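Globin III, extracellular (Lumbricus terrestris, PDB 1X9F) probably binds and carries oxygen as a haem-containing globin chain of the earthworm's multisubunit extracellular erythrocruorin. Local coordinates at residues F35-L40 / H61-K66; K55-E60 / P65-H70; A93-L98 / K141-K146. All coordinates share one frame; numbering follows the deposited sequence.

Contact 1: F35-L40 / H61-K66. With CMO (carbon monoxide), chain S.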
loop_
_atom_site.group_PDB
_atom_site.type_symbol
_atom_site.label_atom_id
_atom_site.label_comp_id
_atom_site.label_asym_id
_atom_site.label_seq_id
_atom_site.Cartn_x
_atom_site.Cartn_y
_atom_site.Cartn_z
ATOM N N PHE C 35 -14.065 7.045 33.007
ATOM C CA PHE C 35 -13.567 8.334 32.553
ATOM C C PHE C 35 -14.117 9.485 33.399
ATOM O O PHE C 35 -13.353 10.324 33.879
ATOM C CB PHE C 35 -13.875 8.528 31.064
ATOM C CG PHE C 35 -13.124 9.664 30.430
ATOM C CD1 PHE C 35 -11.758 9.827 30.648
ATOM C CD2 PHE C 35 -13.782 10.563 29.596
ATOM C CE1 PHE C 35 -11.061 10.877 30.059
ATOM C CE2 PHE C 35 -13.093 11.615 28.997
ATOM C CZ PHE C 35 -11.731 11.772 29.230
ATOM N N GLY C 36 -15.434 9.495 33.595
ATOM C CA GLY C 36 -16.110 10.515 34.398
ATOM C C GLY C 36 -15.636 10.550 35.837
ATOM O O GLY C 36 -15.392 11.627 36.390
ATOM N N ARG C 37 -15.511 9.371 36.441
ATOM C CA ARG C 37 -14.936 9.251 37.776
ATOM C C ARG C 37 -13.537 9.880 37.810
ATOM O O ARG C 37 -13.249 10.710 38.675
ATOM C CB ARG C 37 -14.910 7.783 38.208
ATOM C CG ARG C 37 -14.652 7.547 39.689
ATOM C CD ARG C 37 -13.195 7.206 39.984
ATOM N NE ARG C 37 -13.065 6.101 40.931
ATOM C CZ ARG C 37 -13.629 4.907 40.770
ATOM N NH1 ARG C 37 -14.398 4.649 39.705
ATOM N NH2 ARG C 37 -13.439 3.961 41.682
ATOM N N LEU C 38 -12.690 9.504 36.854
ATOM C CA LEU C 38 -11.346 10.058 36.763
ATOM C C LEU C 38 -11.380 11.590 36.704
ATOM O O LEU C 38 -10.695 12.256 37.486
ATOM C CB LEU C 38 -10.614 9.492 35.546
ATOM C CG LEU C 38 -9.280 10.177 35.236
ATOM C CD1 LEU C 38 -8.112 9.282 35.615
ATOM C CD2 LEU C 38 -9.218 10.555 33.766
ATOM N N LEU C 39 -12.187 12.134 35.793
ATOM C CA LEU C 39 -12.302 13.588 35.629
ATOM C C LEU C 39 -12.710 14.322 36.904
ATOM O O LEU C 39 -12.025 15.254 37.327
ATOM C CB LEU C 39 -13.263 13.941 34.486
ATOM C CG LEU C 39 -12.905 13.421 33.089
ATOM C CD1 LEU C 39 -14.081 13.591 32.136
ATOM C CD2 LEU C 39 -11.643 14.079 32.530
ATOM N N LEU C 40 -13.816 13.911 37.514
ATOM C CA LEU C 40 -14.307 14.599 38.703
ATOM C C LEU C 40 -13.366 14.408 39.886
ATOM O O LEU C 40 -13.104 15.352 40.641
ATOM C CB LEU C 40 -15.721 14.136 39.044
ATOM C CG LEU C 40 -16.771 14.483 37.987
ATOM C CD1 LEU C 40 -18.106 13.855 38.359
ATOM C CD2 LEU C 40 -16.924 15.999 37.827
ATOM N N HIS C 61 -17.304 7.806 48.073
ATOM C CA HIS C 61 -17.148 6.444 47.612
ATOM C C HIS C 61 -17.200 6.441 46.090
ATOM O O HIS C 61 -18.160 5.947 45.488
ATOM C CB HIS C 61 -18.239 5.566 48.221
ATOM C CG HIS C 61 -18.292 5.630 49.715
ATOM N ND1 HIS C 61 -18.828 6.700 50.398
ATOM C CD2 HIS C 61 -17.865 4.759 50.659
ATOM C CE1 HIS C 61 -18.734 6.485 51.698
ATOM N NE2 HIS C 61 -18.152 5.314 51.883
ATOM N N ALA C 62 -16.155 6.997 45.479
ATOM C CA ALA C 62 -16.056 7.140 44.022
ATOM C C ALA C 62 -16.518 5.923 43.216
ATOM O O ALA C 62 -17.106 6.078 42.142
ATOM C CB ALA C 62 -14.634 7.527 43.631
ATOM N N GLU C 63 -16.251 4.727 43.728
ATOM C CA GLU C 63 -16.605 3.494 43.028
ATOM C C GLU C 63 -18.048 3.075 43.295
ATOM O O GLU C 63 -18.552 2.145 42.664
ATOM C CB GLU C 63 -15.630 2.362 43.397
ATOM C CG GLU C 63 -15.680 1.873 44.849
ATOM C CD GLU C 63 -15.311 2.937 45.883
ATOM O OE1 GLU C 63 -14.293 3.646 45.695
ATOM O OE2 GLU C 63 -16.035 3.055 46.896
ATOM N N GLY C 64 -18.703 3.765 44.228
ATOM C CA GLY C 64 -20.063 3.420 44.657
ATOM C C GLY C 64 -21.105 3.573 43.561
ATOM O O GLY C 64 -20.851 4.254 42.564
ATOM N N PRO C 65 -22.273 2.945 43.724
ATOM C CA PRO C 65 -23.353 3.076 42.738
ATOM C C PRO C 65 -23.867 4.511 42.589
ATOM O O PRO C 65 -24.210 4.924 41.481
ATOM C CB PRO C 65 -24.451 2.147 43.277
ATOM C CG PRO C 65 -24.135 1.966 44.724
ATOM C CD PRO C 65 -22.645 2.051 44.839
ATOM N N LYS C 66 -23.904 5.259 43.689
ATOM C CA LYS C 66 -24.312 6.665 43.677
ATOM C C LYS C 66 -23.448 7.504 42.742
ATOM O O LYS C 66 -23.954 8.109 41.789
ATOM C CB LYS C 66 -24.246 7.247 45.092
ATOM C CG LYS C 66 -25.518 7.085 45.917
ATOM C CD LYS C 66 -26.354 8.365 45.893
ATOM C CE LYS C 66 -27.705 8.194 46.586
ATOM N NZ LYS C 66 -27.585 7.717 48.012
HETATM C C CMO S . -21.190 16.983 36.928
HETATM O O CMO S . -20.237 16.252 37.137
#
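NH2 of R37 has two parts of E63 close by: CB, at 3.2 Å from NH2, and the carboxylate oxygen OE1, at 4.1 Å from it. The oxygen lies well out of the guanidinium plane, so opposite charge probably draws the pair together without any N-H aimed at it; the two flat groups are turned 65° against each other. The arginine reaches across because CG stands opposite the backbone N (chi1 -166°) and the chain then bends at chi2 and chi3. This lays one face of the guanidinium over the A62-E63 peptide, with A62 O 3.9 Å above the plane, near its centre. R37 also meets the CB atoms of both residues, the methyl of A62 touching the arginine at NE, 3.4 Å from CB. The peptide it covers belongs to a type I turn from H61 to G64, and G64 is the N-cap of helix 65-83. One turn further along the other helix, L40 has CD1 and CD2 each 3.4 Å from the oxygen of the bound carbon monoxide. Helix B thus packs against the turn that leads into helix E, on the distal side of the globin haem pocket, which L40 helps to line.

Contact 2: K55-E60 / P65-H70. With HEM (protoporphyrin IX containing Fe), chain R; CMO (carbon monoxide), chain S.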
loop_
_atom_site.group_PDB
_atom_site.type_symbol
_atom_site.label_atom_id
_atom_site.label_comp_id
_atom_site.label_asym_id
_atom_site.label_seq_id
_atom_site.Cartn_x
_atom_site.Cartn_y
_atom_site.Cartn_z
ATOM N N LYS C 55 -21.202 15.803 47.646
ATOM C CA LYS C 55 -21.584 14.986 48.805
ATOM C C LYS C 55 -22.874 14.214 48.536
ATOM O O LYS C 55 -22.980 13.026 48.853
ATOM C CB LYS C 55 -21.738 15.876 50.045
ATOM C CG LYS C 55 -22.129 15.152 51.332
ATOM C CD LYS C 55 -22.135 16.114 52.524
ATOM C CE LYS C 55 -22.815 15.500 53.748
ATOM N NZ LYS C 55 -22.177 14.208 54.182
ATOM N N ARG C 56 -23.843 14.906 47.939
ATOM C CA ARG C 56 -25.145 14.337 47.611
ATOM C C ARG C 56 -25.007 13.099 46.713
ATOM O O ARG C 56 -25.870 12.217 46.732
ATOM C CB ARG C 56 -26.030 15.413 46.943
ATOM C CG ARG C 56 -27.547 15.236 47.094
ATOM C CD ARG C 56 -28.187 14.196 46.163
ATOM N NE ARG C 56 -28.378 14.651 44.780
ATOM C CZ ARG C 56 -28.626 13.840 43.745
ATOM N NH1 ARG C 56 -28.692 12.525 43.920
ATOM N NH2 ARG C 56 -28.796 14.342 42.529
ATOM N N VAL C 57 -23.920 13.025 45.943
ATOM C CA VAL C 57 -23.725 11.873 45.053
ATOM C C VAL C 57 -22.660 10.888 45.527
ATOM O O VAL C 57 -22.293 9.965 44.794
ATOM C CB VAL C 57 -23.468 12.285 43.576
ATOM C CG1 VAL C 57 -24.745 12.824 42.940
ATOM C CG2 VAL C 57 -22.319 13.286 43.459
ATOM N N ASP C 58 -22.176 11.092 46.752
ATOM C CA ASP C 58 -21.279 10.151 47.421
ATOM C C ASP C 58 -19.923 10.013 46.713
ATOM O O ASP C 58 -19.421 8.901 46.509
ATOM C CB ASP C 58 -21.976 8.788 47.580
ATOM C CG ASP C 58 -21.304 7.893 48.602
ATOM O OD1 ASP C 58 -20.684 8.417 49.553
ATOM O OD2 ASP C 58 -21.354 6.645 48.536
ATOM N N ILE C 59 -19.333 11.148 46.341
ATOM C CA ILE C 59 -17.988 11.149 45.775
ATOM C C ILE C 59 -17.024 10.488 46.754
ATOM O O ILE C 59 -15.989 9.948 46.353
ATOM C CB ILE C 59 -17.528 12.584 45.405
ATOM C CG1 ILE C 59 -16.226 12.537 44.596
ATOM C CG2 ILE C 59 -17.367 13.463 46.656
ATOM C CD1 ILE C 59 -15.888 13.833 43.877
ATOM N N GLU C 60 -17.392 10.523 48.036
ATOM C CA GLU C 60 -16.631 9.885 49.104
ATOM C C GLU C 60 -16.351 8.431 48.753
ATOM O O GLU C 60 -15.293 7.897 49.083
ATOM C CB GLU C 60 -17.403 9.968 50.418
ATOM C CG GLU C 60 -16.603 9.588 51.656
ATOM C CD GLU C 60 -17.436 9.619 52.924
ATOM O OE1 GLU C 60 -16.841 9.576 54.021
ATOM O OE2 GLU C 60 -18.683 9.686 52.832
ATOM N N PRO C 65 -22.273 2.945 43.724
ATOM C CA PRO C 65 -23.353 3.076 42.738
ATOM C C PRO C 65 -23.867 4.511 42.589
ATOM O O PRO C 65 -24.210 4.924 41.481
ATOM C CB PRO C 65 -24.451 2.147 43.277
ATOM C CG PRO C 65 -24.135 1.966 44.724
ATOM C CD PRO C 65 -22.645 2.051 44.839
ATOM N N LYS C 66 -23.904 5.259 43.689
ATOM C CA LYS C 66 -24.312 6.665 43.677
ATOM C C LYS C 66 -23.448 7.504 42.742
ATOM O O LYS C 66 -23.954 8.109 41.789
ATOM C CB LYS C 66 -24.246 7.247 45.092
ATOM C CG LYS C 66 -25.518 7.085 45.917
ATOM C CD LYS C 66 -26.354 8.365 45.893
ATOM C CE LYS C 66 -27.705 8.194 46.586
ATOM N NZ LYS C 66 -27.585 7.717 48.012
ATOM N N PHE C 67 -22.147 7.533 43.025
ATOM C CA PHE C 67 -21.222 8.339 42.241
ATOM C C PHE C 67 -21.151 7.850 40.798
ATOM O O PHE C 67 -21.077 8.654 39.866
ATOM C CB PHE C 67 -19.830 8.406 42.882
ATOM C CG PHE C 67 -18.994 9.537 42.359
ATOM C CD1 PHE C 67 -19.429 10.857 42.494
ATOM C CD2 PHE C 67 -17.791 9.293 41.706
ATOM C CE1 PHE C 67 -18.674 11.917 41.997
ATOM C CE2 PHE C 67 -17.026 10.346 41.209
ATOM C CZ PHE C 67 -17.469 11.661 41.355
ATOM N N SER C 68 -21.197 6.529 40.629
ATOM C CA SER C 68 -21.223 5.913 39.309
ATOM C C SER C 68 -22.349 6.457 38.436
ATOM O O SER C 68 -22.098 6.884 37.308
ATOM C CB SER C 68 -21.329 4.390 39.417
ATOM O OG SER C 68 -20.088 3.820 39.792
ATOM N N ALA C 69 -23.579 6.440 38.954
ATOM C CA ALA C 69 -24.729 6.977 38.221
ATOM C C ALA C 69 -24.486 8.429 37.831
ATOM O O ALA C 69 -24.750 8.839 36.694
ATOM C CB ALA C 69 -26.003 6.851 39.046
ATOM N N HIS C 70 -23.962 9.194 38.775
ATOM C CA HIS C 70 -23.678 10.581 38.522
ATOM C C HIS C 70 -22.661 10.759 37.391
ATOM O O HIS C 70 -22.810 11.640 36.543
ATOM C CB HIS C 70 -23.161 11.215 39.792
ATOM C CG HIS C 70 -22.679 12.607 39.597
ATOM N ND1 HIS C 70 -23.539 13.673 39.456
ATOM C CD2 HIS C 70 -21.428 13.109 39.511
ATOM C CE1 HIS C 70 -22.835 14.776 39.302
ATOM N NE2 HIS C 70 -21.551 14.461 39.330
HETATM C CHA HEM R . -24.935 17.704 38.172
HETATM C CHB HEM R . -23.519 17.896 33.482
HETATM C CHC HEM R . -19.353 20.094 34.757
HETATM C CHD HEM R . -20.940 20.221 39.404
HETATM C C1A HEM R . -24.896 17.495 36.711
HETATM C C2A HEM R . -25.904 16.792 36.055
HETATM C C3A HEM R . -25.522 16.821 34.640
HETATM C C4A HEM R . -24.266 17.588 34.700
HETATM C CMA HEM R . -26.217 16.230 33.440
HETATM C CAA HEM R . -27.119 16.135 36.655
HETATM C CBA HEM R . -28.329 17.032 36.474
HETATM C CGA HEM R . -29.514 16.305 37.051
HETATM O O1A HEM R . -30.082 15.441 36.350
HETATM O O2A HEM R . -29.878 16.594 38.210
HETATM C C1B HEM R . -22.209 18.536 33.419
HETATM C C2B HEM R . -21.531 18.643 32.210
HETATM C C3B HEM R . -20.382 19.231 32.624
HETATM C C4B HEM R . -20.429 19.467 33.980
HETATM C CMB HEM R . -21.938 18.215 30.818
HETATM C CAB HEM R . -19.406 19.591 31.785
HETATM C CBB HEM R . -18.602 19.746 30.694
HETATM C C1C HEM R . -19.426 20.319 36.210
HETATM C C2C HEM R . -18.386 20.915 36.905
HETATM C C3C HEM R . -18.867 20.950 38.188
HETATM C C4C HEM R . -20.108 20.356 38.196
HETATM C CMC HEM R . -17.072 21.437 36.381
HETATM C CAC HEM R . -18.125 21.455 39.369
HETATM C CBC HEM R . -18.369 22.609 40.120
HETATM C C1D HEM R . -22.229 19.521 39.501
HETATM C C2D HEM R . -22.862 19.333 40.728
HETATM C C3D HEM R . -24.008 18.627 40.430
HETATM C C4D HEM R . -23.930 18.440 38.961
HETATM C CMD HEM R . -22.394 19.818 42.080
HETATM C CAD HEM R . -25.077 18.147 41.373
HETATM C CBD HEM R . -24.632 16.795 41.913
HETATM C CGD HEM R . -25.765 16.274 42.750
HETATM O O1D HEM R . -25.798 16.555 43.966
HETATM O O2D HEM R . -26.630 15.588 42.174
HETATM N NA HEM R . -23.904 18.013 35.931
HETATM N NB HEM R . -21.584 19.014 34.532
HETATM N NC HEM R . -20.506 19.972 36.970
HETATM N ND HEM R . -22.829 18.994 38.402
HETATM FE FE HEM R . -22.229 19.029 36.461
HETATM C C CMO S . -21.190 16.983 36.928
HETATM O O CMO S . -20.237 16.252 37.137
#
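Two first torsions set V57 against H70: in the valine, CG1 stands opposite the carbonyl carbon (chi1 -72°) and CG2 falls between that carbon and the backbone N, while the histidine extends its ring away from its own N (chi1 173°). V57 CG2 thereby comes over one face of the imidazole, a CH-pi contact 4.0 Å from CG2 to the H70 ring centroid. The ring's NE2 gives a weak hydrogen bond to the carbon monoxide oxygen, 3.1 Å long with an N-H...O angle of 123°. This is the distal-histidine arrangement of the globin fold, the loop before helix E closing over the haem pocket. With an alanine in place of this histidine, the ligand oxygen would probably lose its donor and V57 CG2 the imidazole face beneath it. I59 lies alongside F67, its CG1 over one face and 3.9 Å from that ring's centroid. V57 O lies between the edge of the F67 ring and K66 CB, 3.4 Å from the latter. R56 bends at chi2 and chi3, bringing NE to 3.3 Å from O2D of a haem propionate, where opposite charges probably attract. D58 CB packs on K66 CB at 3.7 Å, while OD1 of the aspartate is hydrogen-bonded to ND1 of H61.

Contact 3: A93-L98 / K141-K146. With HEM (protoporphyrin IX containing Fe), chain O; PO4 (phosphate ion), chain Q.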
loop_
_atom_site.group_PDB
_atom_site.type_symbol
_atom_site.label_atom_id
_atom_site.label_comp_id
_atom_site.label_asym_id
_atom_site.label_seq_id
_atom_site.Cartn_x
_atom_site.Cartn_y
_atom_site.Cartn_z
ATOM N N ALA C 93 -30.349 25.361 23.754
ATOM C CA ALA C 93 -31.416 24.959 24.648
ATOM C C ALA C 93 -30.880 23.965 25.672
ATOM O O ALA C 93 -31.191 24.063 26.858
ATOM C CB ALA C 93 -32.560 24.348 23.858
ATOM N N ALA C 94 -30.068 23.018 25.202
ATOM C CA ALA C 94 -29.507 21.975 26.055
ATOM C C ALA C 94 -28.502 22.535 27.057
ATOM O O ALA C 94 -28.536 22.186 28.241
ATOM C CB ALA C 94 -28.872 20.879 25.210
ATOM N N LEU C 95 -27.616 23.409 26.582
ATOM C CA LEU C 95 -26.592 23.994 27.443
ATOM C C LEU C 95 -27.208 24.963 28.443
ATOM O O LEU C 95 -26.730 25.081 29.570
ATOM C CB LEU C 95 -25.489 24.668 26.620
ATOM C CG LEU C 95 -24.682 23.743 25.697
ATOM C CD1 LEU C 95 -23.594 24.533 24.964
ATOM C CD2 LEU C 95 -24.059 22.566 26.447
ATOM N N ASP C 96 -28.276 25.638 28.028
ATOM C CA ASP C 96 -29.005 26.536 28.915
ATOM C C ASP C 96 -29.681 25.759 30.050
ATOM O O ASP C 96 -29.605 26.165 31.210
ATOM C CB ASP C 96 -30.027 27.351 28.124
ATOM C CG ASP C 96 -30.591 28.503 28.918
ATOM O OD1 ASP C 96 -29.819 29.407 29.312
ATOM O OD2 ASP C 96 -31.807 28.592 29.195
ATOM N N HIS C 97 -30.332 24.649 29.707
ATOM C CA HIS C 97 -30.882 23.728 30.699
ATOM C C HIS C 97 -29.814 23.263 31.697
ATOM O O HIS C 97 -30.025 23.339 32.910
ATOM C CB HIS C 97 -31.525 22.536 29.992
ATOM C CG HIS C 97 -32.265 21.609 30.906
ATOM N ND1 HIS C 97 -33.554 21.850 31.332
ATOM C CD2 HIS C 97 -31.899 20.431 31.463
ATOM C CE1 HIS C 97 -33.950 20.861 32.114
ATOM N NE2 HIS C 97 -32.965 19.984 32.208
ATOM N N LEU C 98 -28.674 22.791 31.189
ATOM C CA LEU C 98 -27.546 22.459 32.057
ATOM C C LEU C 98 -27.122 23.664 32.898
ATOM O O LEU C 98 -26.828 23.525 34.089
ATOM C CB LEU C 98 -26.360 21.916 31.245
ATOM C CG LEU C 98 -26.521 20.519 30.631
ATOM C CD1 LEU C 98 -25.522 20.287 29.498
ATOM C CD2 LEU C 98 -26.392 19.427 31.687
ATOM N N LYS C 141 -14.599 24.942 25.040
ATOM C CA LYS C 141 -14.738 26.269 25.625
ATOM C C LYS C 141 -16.154 26.821 25.490
ATOM O O LYS C 141 -16.719 27.318 26.468
ATOM C CB LYS C 141 -13.738 27.260 25.032
ATOM C CG LYS C 141 -13.699 28.569 25.810
ATOM C CD LYS C 141 -13.066 29.678 25.005
ATOM C CE LYS C 141 -13.012 30.964 25.815
ATOM N NZ LYS C 141 -12.466 32.094 25.018
ATOM N N GLY C 142 -16.718 26.739 24.287
ATOM C CA GLY C 142 -18.083 27.199 24.052
ATOM C C GLY C 142 -19.081 26.509 24.966
ATOM O O GLY C 142 -19.982 27.153 25.512
ATOM N N ILE C 143 -18.910 25.199 25.139
ATOM C CA ILE C 143 -19.830 24.387 25.944
ATOM C C ILE C 143 -19.730 24.723 27.437
ATOM O O ILE C 143 -20.734 25.045 28.084
ATOM C CB ILE C 143 -19.571 22.870 25.695
ATOM C CG1 ILE C 143 -19.946 22.497 24.253
ATOM C CG2 ILE C 143 -20.347 22.010 26.706
ATOM C CD1 ILE C 143 -19.438 21.132 23.806
ATOM N N LEU C 144 -18.505 24.626 27.964
ATOM C CA LEU C 144 -18.180 24.975 29.351
ATOM C C LEU C 144 -18.578 26.388 29.740
ATOM O O LEU C 144 -19.043 26.614 30.856
ATOM C CB LEU C 144 -16.679 24.794 29.600
ATOM C CG LEU C 144 -16.205 23.337 29.507
ATOM C CD1 LEU C 144 -14.690 23.294 29.493
ATOM C CD2 LEU C 144 -16.755 22.499 30.664
ATOM N N THR C 145 -18.390 27.337 28.827
ATOM C CA THR C 145 -18.799 28.715 29.069
ATOM C C THR C 145 -20.318 28.836 29.185
ATOM O O THR C 145 -20.813 29.561 30.046
ATOM C CB THR C 145 -18.268 29.644 27.963
ATOM O OG1 THR C 145 -16.834 29.647 27.989
ATOM C CG2 THR C 145 -18.619 31.107 28.256
ATOM N N LYS C 146 -21.051 28.125 28.331
ATOM C CA LYS C 146 -22.512 28.204 28.338
ATOM C C LYS C 146 -23.116 27.583 29.604
ATOM O O LYS C 146 -24.021 28.163 30.205
ATOM C CB LYS C 146 -23.086 27.551 27.079
ATOM C CG LYS C 146 -24.001 28.450 26.240
ATOM C CD LYS C 146 -23.214 29.433 25.341
ATOM C CE LYS C 146 -22.616 28.752 24.091
ATOM N NZ LYS C 146 -23.603 28.470 23.009
HETATM C CHA HEM O . -38.154 15.151 32.123
HETATM C CHB HEM O . -36.493 10.590 31.572
HETATM C CHC HEM O . -41.039 9.013 30.695
HETATM C CHD HEM O . -42.736 13.543 31.491
HETATM C C1A HEM O . -37.248 14.003 31.960
HETATM C C2A HEM O . -35.870 14.184 32.059
HETATM C C3A HEM O . -35.315 12.841 31.893
HETATM C C4A HEM O . -36.544 12.037 31.736
HETATM C CMA HEM O . -33.871 12.403 31.890
HETATM C CAA HEM O . -35.099 15.469 32.227
HETATM C CBA HEM O . -34.779 15.805 33.669
HETATM C CGA HEM O . -34.110 17.160 33.633
HETATM O O1A HEM O . -32.908 17.236 33.289
HETATM O O2A HEM O . -34.791 18.160 33.940
HETATM C C1B HEM O . -37.640 9.742 31.264
HETATM C C2B HEM O . -37.453 8.405 30.986
HETATM C C3B HEM O . -38.726 7.998 30.760
HETATM C C4B HEM O . -39.593 9.058 30.897
HETATM C CMB HEM O . -36.178 7.602 30.944
HETATM C CAB HEM O . -38.957 6.725 30.439
HETATM C CBB HEM O . -39.080 5.442 30.159
HETATM C C1C HEM O . -41.923 10.180 30.794
HETATM C C2C HEM O . -43.269 10.049 30.515
HETATM C C3C HEM O . -43.748 11.317 30.741
HETATM C C4C HEM O . -42.664 12.111 31.123
HETATM C CMC HEM O . -43.983 8.786 30.095
HETATM C CAC HEM O . -45.173 11.719 30.588
HETATM C CBC HEM O . -45.782 11.515 29.410
HETATM C C1D HEM O . -41.581 14.426 31.763
HETATM C C2D HEM O . -41.741 15.799 31.937
HETATM C C3D HEM O . -40.471 16.297 32.112
HETATM C C4D HEM O . -39.618 15.096 32.023
HETATM C CMD HEM O . -43.037 16.575 31.937
HETATM C CAD HEM O . -40.049 17.721 32.370
HETATM C CBD HEM O . -40.138 18.561 31.108
HETATM C CGD HEM O . -39.641 19.939 31.466
HETATM O O1D HEM O . -38.454 20.088 31.831
HETATM O O2D HEM O . -40.443 20.889 31.391
HETATM N NA HEM O . -37.710 12.721 31.816
HETATM N NB HEM O . -38.921 10.186 31.228
HETATM N NC HEM O . -41.505 11.411 31.196
HETATM N ND HEM O . -40.306 13.958 31.796
HETATM FE FE HEM O . -39.619 12.060 31.583
HETATM P P PO4 Q . -34.510 25.096 31.038
HETATM O O1 PO4 Q . -35.449 26.282 31.179
HETATM O O2 PO4 Q . -35.297 23.838 30.723
HETATM O O3 PO4 Q . -33.760 24.889 32.339
HETATM O O4 PO4 Q . -33.539 25.395 29.914
#
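Segments 93-98 and 141-146 run at 44° to one another with their axes 9.5 Å apart at closest approach, and the CA atoms of L95 and K146 are the nearest pair. They belong to helices F and H of the globin fold, and in this contact one leucine takes part in each of the close approaches. L95 has CG opposite its carbonyl carbon (chi1 -63°), which directs both methyls toward the other helix. CD1 rests on the aliphatic root of K146, 3.7 Å from its CB, whereas CD2 meets CG2 of I143 at 3.8 Å, the two branched chains crossing at about a right angle. K146 contributes CB and CG; beyond them the chain bends at chi2, chi3 and chi4, and NZ forms a salt bridge with D92. L98 and L144, nearby on the two helices, touch the haem. H97 takes no part in the packing of these two segments. Its ring is held through both nitrogens, ND1 donating to O2 of a phosphate, probably from the crystallisation liquor, at 2.7 Å and 169°, and NE2 donating to O1A of a second haem at 3.0 Å. R50 of the Globin II chain binds both of these groups as well. Within helix H, K141 O takes two bonds from T145, from OG1 at 2.8 Å and from N, on opposite faces of the carbonyl plane.

Along the chain, contact 1 opens first, and contacts 1 and 2 both end in the first turns of helix 65-83 before contact 3 begins. Contacts 1 and 2 are neighbours, their centres 7 Å apart: they share P65 and K66 and touch where L40 meets H70 and F67. Together they join helix 28-46 and the loop after helix 50-53 to helix 65-83 and the turn before it, and both reach the carbon monoxide. Contact 3 lies about 22 to 23 Å away between centres and touches neither; it joins helix 88-103 to helix 133-148. Helices, a turn and a loop thus border the haem pocket: contacts 1 and 2 on the carbon monoxide side, contact 3 across the chain's centre from contact 1, bringing L98 and L144 to the haem.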